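Local coordinates for protein probable aminotransferase (Pseudomonas aeruginosa, PDB 5YKR) that is a probable class-III aminotransferase, a pyridoxal-phosphate enzyme that carries its cofactor covalently bound to a lysine, at residues Gly383-Met391 with Phe427-Pro435; Leu413-Leu424 with Leu444-Glu455. All coordinates share one frame; numbering follows the deposited sequence.

Contact 1. Residues Gly383-Met391 with Phe427-Pro435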
loop_
_atom_site.group_PDB
_atom_site.type_symbol
_atom_site.label_atom_id
_atom_site.label_comp_id
_atom_site.label_asym_id
_atom_site.label_seq_id
_atom_site.Cartn_x
_atom_site.Cartn_y
_atom_site.Cartn_z
ATOM N N GLY A 383 -19.336 -18.774 5.998
ATOM C CA GLY A 383 -19.924 -18.292 4.767
ATOM C C GLY A 383 -19.352 -18.966 3.532
ATOM O O GLY A 383 -19.507 -20.168 3.359
ATOM N N ALA A 384 -18.686 -18.184 2.689
ATOM C CA ALA A 384 -18.095 -18.641 1.444
ATOM C C ALA A 384 -16.739 -19.315 1.580
ATOM O O ALA A 384 -16.188 -19.797 0.570
ATOM C CB ALA A 384 -17.973 -17.481 0.485
ATOM N N ARG A 385 -16.158 -19.334 2.799
ATOM C CA ARG A 385 -14.777 -19.744 2.989
ATOM C C ARG A 385 -14.730 -21.010 3.855
ATOM O O ARG A 385 -15.352 -21.035 4.914
ATOM C CB ARG A 385 -14.019 -18.576 3.678
ATOM C CG ARG A 385 -12.525 -18.712 3.787
ATOM C CD ARG A 385 -11.951 -17.559 4.593
ATOM N NE ARG A 385 -10.496 -17.623 4.520
ATOM C CZ ARG A 385 -9.745 -17.047 3.545
ATOM N NH1 ARG A 385 -10.295 -16.308 2.592
ATOM N NH2 ARG A 385 -8.460 -17.299 3.499
ATOM N N VAL A 386 -14.023 -22.048 3.372
ATOM C CA VAL A 386 -14.001 -23.368 4.031
ATOM C C VAL A 386 -12.542 -23.784 4.271
ATOM O O VAL A 386 -11.726 -23.709 3.343
ATOM C CB VAL A 386 -14.653 -24.427 3.101
ATOM C CG1 VAL A 386 -14.622 -25.835 3.694
ATOM C CG2 VAL A 386 -16.103 -24.018 2.792
ATOM N N GLU A 387 -12.219 -24.234 5.496
ATOM C CA GLU A 387 -10.828 -24.654 5.762
ATOM C C GLU A 387 -10.806 -25.819 6.723
ATOM O O GLU A 387 -11.522 -25.811 7.719
ATOM C CB GLU A 387 -10.035 -23.465 6.330
ATOM C CG GLU A 387 -8.567 -23.752 6.625
ATOM C CD GLU A 387 -7.668 -22.525 6.557
ATOM O OE1 GLU A 387 -8.219 -21.385 6.536
ATOM O OE2 GLU A 387 -6.407 -22.703 6.585
ATOM N N TYR A 388 -9.889 -26.745 6.449
ATOM C CA TYR A 388 -9.641 -27.845 7.361
ATOM C C TYR A 388 -8.282 -27.677 8.107
ATOM O O TYR A 388 -7.404 -26.873 7.708
ATOM C CB TYR A 388 -9.755 -29.194 6.683
ATOM C CG TYR A 388 -9.003 -29.336 5.396
ATOM C CD1 TYR A 388 -7.671 -29.821 5.376
ATOM C CD2 TYR A 388 -9.599 -29.028 4.180
ATOM C CE1 TYR A 388 -6.980 -29.930 4.190
ATOM C CE2 TYR A 388 -8.910 -29.180 2.985
ATOM C CZ TYR A 388 -7.624 -29.668 3.002
ATOM O OH TYR A 388 -6.887 -29.814 1.871
ATOM N N LEU A 389 -8.167 -28.378 9.222
ATOM C CA LEU A 389 -7.003 -28.325 10.098
ATOM C C LEU A 389 -6.731 -29.749 10.548
ATOM O O LEU A 389 -7.670 -30.554 10.735
ATOM C CB LEU A 389 -7.305 -27.471 11.342
ATOM C CG LEU A 389 -6.867 -26.026 11.474
ATOM C CD1 LEU A 389 -7.414 -25.442 12.762
ATOM C CD2 LEU A 389 -5.343 -25.844 11.316
ATOM N N PHE A 390 -5.447 -30.049 10.799
ATOM C CA PHE A 390 -5.041 -31.430 11.119
ATOM C C PHE A 390 -5.115 -31.699 12.631
ATOM O O PHE A 390 -4.133 -32.099 13.258
ATOM C CB PHE A 390 -3.640 -31.736 10.583
ATOM C CG PHE A 390 -3.384 -31.319 9.154
ATOM C CD1 PHE A 390 -4.368 -31.422 8.167
ATOM C CD2 PHE A 390 -2.141 -30.854 8.786
ATOM C CE1 PHE A 390 -4.101 -31.032 6.861
ATOM C CE2 PHE A 390 -1.849 -30.489 7.479
ATOM C CZ PHE A 390 -2.840 -30.564 6.522
ATOM N N MET A 391 -6.297 -31.482 13.197
ATOM C CA MET A 391 -6.575 -31.854 14.575
ATOM C C MET A 391 -8.060 -32.246 14.684
ATOM O O MET A 391 -8.909 -31.860 13.852
ATOM C CB MET A 391 -6.228 -30.691 15.518
ATOM C CG MET A 391 -6.988 -29.387 15.253
ATOM S SD MET A 391 -6.433 -27.947 16.168
ATOM C CE MET A 391 -6.968 -28.382 17.836
ATOM N N PHE A 427 -1.223 -20.703 0.959
ATOM C CA PHE A 427 -0.949 -20.248 2.346
ATOM C C PHE A 427 -1.907 -20.769 3.367
ATOM O O PHE A 427 -1.776 -20.479 4.539
ATOM C CB PHE A 427 -0.934 -18.710 2.420
ATOM C CG PHE A 427 -0.205 -18.072 1.286
ATOM C CD1 PHE A 427 1.114 -18.333 1.058
ATOM C CD2 PHE A 427 -0.860 -17.216 0.415
ATOM C CE1 PHE A 427 1.778 -17.764 -0.049
ATOM C CE2 PHE A 427 -0.224 -16.646 -0.634
ATOM C CZ PHE A 427 1.087 -16.940 -0.909
ATOM N N HIS A 428 -2.923 -21.517 2.910
ATOM C CA HIS A 428 -4.000 -21.969 3.806
ATOM C C HIS A 428 -4.407 -23.372 3.347
ATOM O O HIS A 428 -4.063 -23.774 2.258
ATOM C CB HIS A 428 -5.227 -20.998 3.741
ATOM C CG HIS A 428 -4.916 -19.566 4.091
ATOM N ND1 HIS A 428 -4.693 -18.539 3.187
ATOM C CD2 HIS A 428 -4.715 -19.034 5.310
ATOM C CE1 HIS A 428 -4.387 -17.434 3.869
ATOM N NE2 HIS A 428 -4.434 -17.701 5.156
ATOM N N ASN A 429 -5.268 -24.045 4.095
ATOM C CA ASN A 429 -5.952 -25.254 3.628
ATOM C C ASN A 429 -7.408 -24.906 3.358
ATOM O O ASN A 429 -8.351 -25.586 3.828
ATOM C CB ASN A 429 -5.833 -26.371 4.672
ATOM C CG ASN A 429 -4.400 -26.777 4.883
ATOM O OD1 ASN A 429 -3.766 -27.300 3.940
ATOM N ND2 ASN A 429 -3.849 -26.517 6.111
ATOM N N MET A 430 -7.602 -23.801 2.619
ATOM C CA MET A 430 -8.928 -23.215 2.441
ATOM C C MET A 430 -9.344 -23.288 0.967
ATOM O O MET A 430 -8.536 -23.404 0.080
ATOM C CB MET A 430 -9.010 -21.730 2.938
ATOM C CG MET A 430 -8.431 -20.670 2.002
ATOM S SD MET A 430 -9.697 -19.973 0.928
ATOM C CE MET A 430 -8.743 -18.744 0.041
ATOM N N ALA A 431 -10.661 -23.199 0.759
ATOM C CA ALA A 431 -11.263 -22.993 -0.558
ATOM C C ALA A 431 -12.316 -21.908 -0.384
ATOM O O ALA A 431 -13.043 -21.858 0.627
ATOM C CB ALA A 431 -11.947 -24.270 -1.045
ATOM N N LEU A 432 -12.357 -21.021 -1.374
ATOM C CA LEU A 432 -13.258 -19.901 -1.382
ATOM C C LEU A 432 -14.145 -20.000 -2.632
ATOM O O LEU A 432 -13.626 -20.188 -3.747
ATOM C CB LEU A 432 -12.373 -18.614 -1.426
ATOM C CG LEU A 432 -13.084 -17.271 -1.288
ATOM C CD1 LEU A 432 -13.925 -17.098 -0.009
ATOM C CD2 LEU A 432 -12.022 -16.219 -1.381
ATOM N N THR A 433 -15.442 -19.831 -2.445
ATOM C CA THR A 433 -16.382 -19.815 -3.568
ATOM C C THR A 433 -16.709 -18.380 -3.972
ATOM O O THR A 433 -16.600 -17.461 -3.168
ATOM C CB THR A 433 -17.686 -20.553 -3.213
ATOM O OG1 THR A 433 -18.306 -19.892 -2.121
ATOM C CG2 THR A 433 -17.406 -21.977 -2.837
ATOM N N CYS A 434 -17.046 -18.210 -5.250
ATOM C CA CYS A 434 -17.448 -16.931 -5.801
ATOM C C CYS A 434 -18.717 -17.113 -6.626
ATOM O O CYS A 434 -19.162 -18.245 -6.830
ATOM C CB CYS A 434 -16.314 -16.315 -6.641
ATOM S SG CYS A 434 -15.930 -17.144 -8.151
ATOM N N PRO A 435 -19.301 -16.020 -7.118
ATOM C CA PRO A 435 -20.555 -16.187 -7.891
ATOM C C PRO A 435 -20.427 -17.053 -9.134
ATOM O O PRO A 435 -21.421 -17.662 -9.536
ATOM C CB PRO A 435 -20.921 -14.746 -8.253
ATOM C CG PRO A 435 -20.368 -13.955 -7.151
ATOM C CD PRO A 435 -19.046 -14.606 -6.828
HETATM O O HOH W 1 -10.726 -26.343 2.331
HETATM O O HOH W 2 -5.493 -24.903 8.051
HETATM O O HOH W 3 -3.812 -28.899 2.128
#
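Val386 and Ala431 form the tight middle of an antiparallel strand pair, each N-H bonding directly to the other's carbonyl (Val386 N to Ala431 O 2.9 Å, Ala431 N to Val386 O 2.8 Å). Both side chains meet Leu362 of helix 349-372; branched valine suits a strand and small alanine suits the space beneath that helix. On the other face of this three-stranded sheet, Arg385 and Met430 pack. The arginine, extended with CG opposite the backbone N (chi1 -171°), lays its guanidinium against Met430, whose SD stands 3.8 Å above the plane, while NH1 bonds to Ser85. The end of the pairing at Asn429 is the hydrated side, though still buried. One water bridges Asn429 O and, reaching inward, Val386 O; another joins Glu387 OE2, Tyr388 O and Asn429 ND2. Tyr388 has CG set between backbone N and carbonyl carbon (chi1 49°), which swings the ring over Asn429, whose CB lies 4.0 Å from the centroid. Glu387 OE2 receives Asn429 N at 3.0 Å from above the carboxylate plane, and the second water at 2.8 Å. Two donors on one buried oxygen would be expected to favour the ionised carboxylate.

Contact 2. Residues Leu413-Leu424 with Leu444-Glu455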
loop_
_atom_site.group_PDB
_atom_site.type_symbol
_atom_site.label_atom_id
_atom_site.label_comp_id
_atom_site.label_asym_id
_atom_site.label_seq_id
_atom_site.Cartn_x
_atom_site.Cartn_y
_atom_site.Cartn_z
ATOM N N LEU A 413 -0.988 -32.050 -0.795
ATOM C CA LEU A 413 -2.400 -31.946 -1.142
ATOM C C LEU A 413 -2.603 -30.855 -2.173
ATOM O O LEU A 413 -3.331 -31.033 -3.138
ATOM C CB LEU A 413 -3.236 -31.654 0.115
ATOM C CG LEU A 413 -3.341 -32.731 1.217
ATOM C CD1 LEU A 413 -4.243 -32.273 2.343
ATOM C CD2 LEU A 413 -3.767 -34.019 0.647
ATOM N N HIS A 414 -1.964 -29.700 -1.950
ATOM C CA HIS A 414 -2.126 -28.597 -2.872
ATOM C C HIS A 414 -1.603 -28.928 -4.262
ATOM O O HIS A 414 -2.249 -28.593 -5.265
ATOM C CB HIS A 414 -1.420 -27.347 -2.384
ATOM C CG HIS A 414 -2.095 -26.624 -1.257
ATOM N ND1 HIS A 414 -2.152 -27.069 0.045
ATOM C CD2 HIS A 414 -2.703 -25.413 -1.244
ATOM C CE1 HIS A 414 -2.811 -26.184 0.789
ATOM N NE2 HIS A 414 -3.136 -25.168 0.036
ATOM N N LEU A 415 -0.456 -29.604 -4.335
ATOM C CA LEU A 415 0.118 -29.919 -5.642
ATOM C C LEU A 415 -0.663 -31.005 -6.374
ATOM O O LEU A 415 -0.814 -30.931 -7.598
ATOM C CB LEU A 415 1.583 -30.360 -5.481
ATOM C CG LEU A 415 2.373 -30.576 -6.774
ATOM C CD1 LEU A 415 2.352 -29.335 -7.659
ATOM C CD2 LEU A 415 3.795 -30.977 -6.454
ATOM N N TYR A 416 -1.138 -32.011 -5.644
ATOM C CA TYR A 416 -1.965 -33.070 -6.255
ATOM C C TYR A 416 -3.174 -32.439 -6.939
ATOM O O TYR A 416 -3.495 -32.769 -8.097
ATOM C CB TYR A 416 -2.387 -34.056 -5.183
ATOM C CG TYR A 416 -3.061 -35.292 -5.709
ATOM C CD1 TYR A 416 -4.393 -35.280 -6.038
ATOM C CD2 TYR A 416 -2.337 -36.477 -5.899
ATOM C CE1 TYR A 416 -5.039 -36.420 -6.490
ATOM C CE2 TYR A 416 -2.961 -37.611 -6.372
ATOM C CZ TYR A 416 -4.325 -37.555 -6.683
ATOM O OH TYR A 416 -4.964 -38.668 -7.155
ATOM N N LEU A 417 -3.823 -31.494 -6.258
ATOM C CA LEU A 417 -4.976 -30.811 -6.832
ATOM C C LEU A 417 -4.583 -29.929 -8.017
ATOM O O LEU A 417 -5.244 -29.926 -9.062
ATOM C CB LEU A 417 -5.749 -30.042 -5.766
ATOM C CG LEU A 417 -6.899 -30.840 -5.199
ATOM C CD1 LEU A 417 -6.414 -32.048 -4.417
ATOM C CD2 LEU A 417 -7.776 -30.039 -4.310
ATOM N N LEU A 418 -3.496 -29.184 -7.867
ATOM C CA LEU A 418 -3.027 -28.288 -8.957
ATOM C C LEU A 418 -2.778 -29.058 -10.253
ATOM O O LEU A 418 -3.247 -28.689 -11.339
ATOM C CB LEU A 418 -1.767 -27.533 -8.493
ATOM C CG LEU A 418 -1.164 -26.521 -9.466
ATOM C CD1 LEU A 418 -0.392 -25.438 -8.686
ATOM C CD2 LEU A 418 -0.312 -27.134 -10.578
ATOM N N ASN A 419 -2.051 -30.172 -10.126
ATOM C CA ASN A 419 -1.738 -30.993 -11.311
ATOM C C ASN A 419 -2.958 -31.634 -11.973
ATOM O O ASN A 419 -2.842 -32.145 -13.088
ATOM C CB ASN A 419 -0.741 -32.107 -10.931
ATOM C CG ASN A 419 0.705 -31.622 -10.772
ATOM O OD1 ASN A 419 1.132 -30.619 -11.344
ATOM N ND2 ASN A 419 1.476 -32.392 -9.965
ATOM N N ARG A 420 -4.103 -31.594 -11.305
ATOM C CA ARG A 420 -5.356 -32.134 -11.835
ATOM C C ARG A 420 -6.426 -31.050 -11.983
ATOM O O ARG A 420 -7.609 -31.330 -12.085
ATOM C CB ARG A 420 -5.814 -33.317 -10.959
ATOM C CG ARG A 420 -4.873 -34.515 -11.074
ATOM C CD ARG A 420 -5.073 -35.498 -9.927
ATOM N NE ARG A 420 -4.071 -36.556 -9.976
ATOM C CZ ARG A 420 -2.802 -36.440 -9.628
ATOM N NH1 ARG A 420 -2.314 -35.264 -9.211
ATOM N NH2 ARG A 420 -1.964 -37.468 -9.756
ATOM N N GLY A 421 -5.973 -29.778 -12.060
ATOM C CA GLY A 421 -6.843 -28.687 -12.496
ATOM C C GLY A 421 -7.641 -27.940 -11.422
ATOM O O GLY A 421 -8.671 -27.309 -11.745
ATOM N N VAL A 422 -7.177 -27.954 -10.170
ATOM C CA VAL A 422 -7.832 -27.200 -9.100
ATOM C C VAL A 422 -6.752 -26.377 -8.360
ATOM O O VAL A 422 -5.770 -26.946 -7.837
ATOM C CB VAL A 422 -8.563 -28.093 -8.118
ATOM C CG1 VAL A 422 -9.039 -27.287 -6.924
ATOM C CG2 VAL A 422 -9.726 -28.822 -8.806
ATOM N N LEU A 423 -6.925 -25.064 -8.314
ATOM C CA LEU A 423 -6.039 -24.207 -7.541
ATOM C C LEU A 423 -6.605 -23.880 -6.158
ATOM O O LEU A 423 -7.723 -23.407 -6.022
ATOM C CB LEU A 423 -5.828 -22.860 -8.288
ATOM C CG LEU A 423 -5.172 -22.960 -9.648
ATOM C CD1 LEU A 423 -5.153 -21.626 -10.372
ATOM C CD2 LEU A 423 -3.779 -23.516 -9.519
ATOM N N LEU A 424 -5.766 -24.064 -5.172
ATOM C CA LEU A 424 -6.014 -23.695 -3.793
ATOM C C LEU A 424 -4.893 -22.760 -3.369
ATOM O O LEU A 424 -3.719 -22.964 -3.741
ATOM C CB LEU A 424 -5.993 -24.922 -2.886
ATOM C CG LEU A 424 -7.094 -25.894 -3.254
ATOM C CD1 LEU A 424 -6.770 -27.237 -2.626
ATOM C CD2 LEU A 424 -8.431 -25.386 -2.813
ATOM N N LEU A 444 -15.406 -31.596 -8.399
ATOM C CA LEU A 444 -14.030 -31.911 -8.808
ATOM C C LEU A 444 -13.083 -31.765 -7.621
ATOM O O LEU A 444 -12.264 -32.660 -7.336
ATOM C CB LEU A 444 -13.583 -31.042 -9.976
ATOM C CG LEU A 444 -12.139 -31.231 -10.476
ATOM C CD1 LEU A 444 -11.920 -32.662 -10.996
ATOM C CD2 LEU A 444 -11.808 -30.238 -11.555
ATOM N N HIS A 445 -13.145 -30.642 -6.924
ATOM C CA HIS A 445 -12.367 -30.508 -5.684
ATOM C C HIS A 445 -12.534 -31.718 -4.776
ATOM O O HIS A 445 -11.554 -32.274 -4.250
ATOM C CB HIS A 445 -12.803 -29.228 -4.942
ATOM C CG HIS A 445 -12.182 -29.089 -3.578
ATOM N ND1 HIS A 445 -12.736 -29.594 -2.410
ATOM C CD2 HIS A 445 -11.031 -28.483 -3.212
ATOM C CE1 HIS A 445 -11.935 -29.329 -1.395
ATOM N NE2 HIS A 445 -10.905 -28.625 -1.854
ATOM N N ASP A 446 -13.776 -32.074 -4.527
ATOM C CA ASP A 446 -14.110 -33.124 -3.559
ATOM C C ASP A 446 -13.485 -34.452 -3.972
ATOM O O ASP A 446 -12.872 -35.152 -3.133
ATOM C CB ASP A 446 -15.631 -33.265 -3.433
ATOM C CG ASP A 446 -16.021 -34.049 -2.217
ATOM O OD1 ASP A 446 -15.676 -33.597 -1.099
ATOM O OD2 ASP A 446 -16.609 -35.149 -2.364
ATOM N N ARG A 447 -13.658 -34.807 -5.253
ATOM C CA ARG A 447 -13.112 -36.056 -5.786
ATOM C C ARG A 447 -11.594 -36.101 -5.703
ATOM O O ARG A 447 -11.002 -37.111 -5.285
ATOM C CB ARG A 447 -13.550 -36.308 -7.248
ATOM C CG ARG A 447 -15.037 -36.488 -7.434
ATOM C CD ARG A 447 -15.338 -36.965 -8.802
ATOM N NE ARG A 447 -14.852 -36.106 -9.867
ATOM C CZ ARG A 447 -15.571 -35.148 -10.451
ATOM N NH1 ARG A 447 -16.826 -34.896 -10.068
ATOM N NH2 ARG A 447 -15.046 -34.465 -11.450
ATOM N N LEU A 448 -10.937 -35.010 -6.097
ATOM C CA LEU A 448 -9.480 -34.990 -6.096
ATOM C C LEU A 448 -8.885 -35.083 -4.682
ATOM O O LEU A 448 -7.882 -35.756 -4.478
ATOM C CB LEU A 448 -8.966 -33.719 -6.782
ATOM C CG LEU A 448 -9.271 -33.656 -8.269
ATOM C CD1 LEU A 448 -8.687 -32.375 -8.821
ATOM C CD2 LEU A 448 -8.714 -34.842 -9.041
ATOM N N LEU A 449 -9.503 -34.395 -3.734
ATOM C CA LEU A 449 -9.042 -34.462 -2.347
ATOM C C LEU A 449 -9.185 -35.890 -1.813
ATOM O O LEU A 449 -8.267 -36.417 -1.128
ATOM C CB LEU A 449 -9.759 -33.452 -1.463
ATOM C CG LEU A 449 -9.376 -33.473 0.025
ATOM C CD1 LEU A 449 -7.903 -33.125 0.240
ATOM C CD2 LEU A 449 -10.252 -32.488 0.769
ATOM N N ARG A 450 -10.333 -36.508 -2.098
ATOM C CA ARG A 450 -10.568 -37.877 -1.674
ATOM C C ARG A 450 -9.588 -38.839 -2.299
ATOM O O ARG A 450 -9.061 -39.729 -1.595
ATOM C CB ARG A 450 -11.990 -38.272 -2.018
ATOM C CG ARG A 450 -12.327 -39.740 -1.708
ATOM C CD ARG A 450 -12.198 -40.087 -0.229
ATOM N NE ARG A 450 -12.469 -41.511 -0.009
ATOM C CZ ARG A 450 -11.631 -42.511 -0.290
ATOM N NH1 ARG A 450 -10.427 -42.316 -0.826
ATOM N NH2 ARG A 450 -12.012 -43.755 -0.046
ATOM N N ASP A 451 -9.299 -38.656 -3.593
ATOM C CA ASP A 451 -8.307 -39.461 -4.274
ATOM C C ASP A 451 -6.919 -39.316 -3.634
ATOM O O ASP A 451 -6.217 -40.312 -3.440
ATOM C CB ASP A 451 -8.200 -39.146 -5.760
ATOM C CG ASP A 451 -9.410 -39.576 -6.569
ATOM O OD1 ASP A 451 -10.306 -40.302 -6.053
ATOM O OD2 ASP A 451 -9.454 -39.161 -7.747
ATOM N N CYS A 452 -6.521 -38.076 -3.373
ATOM C CA CYS A 452 -5.198 -37.818 -2.813
ATOM C C CYS A 452 -5.039 -38.496 -1.447
ATOM O O CYS A 452 -4.044 -39.197 -1.197
ATOM C CB CYS A 452 -4.962 -36.311 -2.684
ATOM S SG CYS A 452 -3.316 -35.884 -2.125
ATOM N N LEU A 453 -6.006 -38.263 -0.574
ATOM C CA LEU A 453 -5.964 -38.830 0.761
ATOM C C LEU A 453 -6.035 -40.346 0.725
ATOM O O LEU A 453 -5.334 -41.002 1.518
ATOM C CB LEU A 453 -7.038 -38.251 1.662
ATOM C CG LEU A 453 -6.873 -36.775 1.980
ATOM C CD1 LEU A 453 -8.117 -36.196 2.630
ATOM C CD2 LEU A 453 -5.683 -36.583 2.880
ATOM N N GLY A 454 -6.802 -40.905 -0.206
ATOM C CA GLY A 454 -6.864 -42.343 -0.325
ATOM C C GLY A 454 -5.529 -42.939 -0.757
ATOM O O GLY A 454 -5.122 -43.992 -0.239
ATOM N N GLU A 455 -4.821 -42.252 -1.673
ATOM C CA GLU A 455 -3.501 -42.722 -2.108
ATOM C C GLU A 455 -2.526 -42.722 -0.947
ATOM O O GLU A 455 -1.725 -43.635 -0.809
ATOM C CB GLU A 455 -2.929 -41.914 -3.277
ATOM C CG GLU A 455 -3.516 -42.241 -4.631
ATOM C CD GLU A 455 -2.734 -41.611 -5.778
ATOM O OE1 GLU A 455 -1.476 -41.717 -5.772
ATOM O OE2 GLU A 455 -3.373 -40.978 -6.678
HETATM O O HOH W 4 -7.297 -38.144 -8.873
#
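Helix 413-418 and helix 444-455 pack at a steep angle, 127° between their N-to-C directions, with axes 9.6 Å apart at closest approach. The first helix ends in a Schellman motif: Val422 N bonds to Leu417 O and Gly421 N to Leu418 O, with Gly421 as C-prime. Arg420 N also reaches Leu417 O, from the opposite face of its plane. At Gly421, where phi is positive, a CB would collide with the carbonyl O of Arg420, so glycine fits. The chain then turns into strand 422-423, so helix 444-455 covers both a helix and the strand after it. Leu448 fills the centre: its CB meets Leu417 CD1, its CD1 reaches Val422 CG2 at 3.7 Å, and its CD2 lies on the aliphatic part of Arg420. Branched aliphatic side chains suit this apolar middle, which Leu444 extends along Val422. Farther along, Leu413 CD2 touches Cys452 SG at 3.4 Å. Tyr416, its CG opposite the backbone N (chi1 -171°), carries its ring into the hole formed by Leu448, Asp451, Cys452 and Glu455. Cys452 CB makes a CH-pi contact with the ring, 3.7 Å from the centroid; Arg420 NH1, over the opposite face, bonds to Tyr416 O and Glu19. At the outer end tyrosine adds a hydroxyl that can bond: Tyr416 OH donates to Glu455 OE2 at 2.8 Å, and a water donates to Tyr416 OH and to Asp451 OD2 at 2.6 Å.

The two contacts interlock along the chain: strand 422-423 of contact 2 is followed by strand 430-432 of contact 1, which leads on to helix 439-456 of contact 2. Their centres are about 14 Å apart, and they touch directly. His414 NE2 lies 2.8 Å from His428 O in a weak hydrogen bond, Tyr388 OH is 3.6 Å from Leu413 CD1, and Leu424 CD2 is 3.5 Å from Met430 O. Contact 1 is the more central, about 11 Å from the centre of the chain against about 23 Å for the centre of contact 2. The cofactor-bearing Lys286 belongs to neither; both contacts build the C-terminal part of the class-III chain.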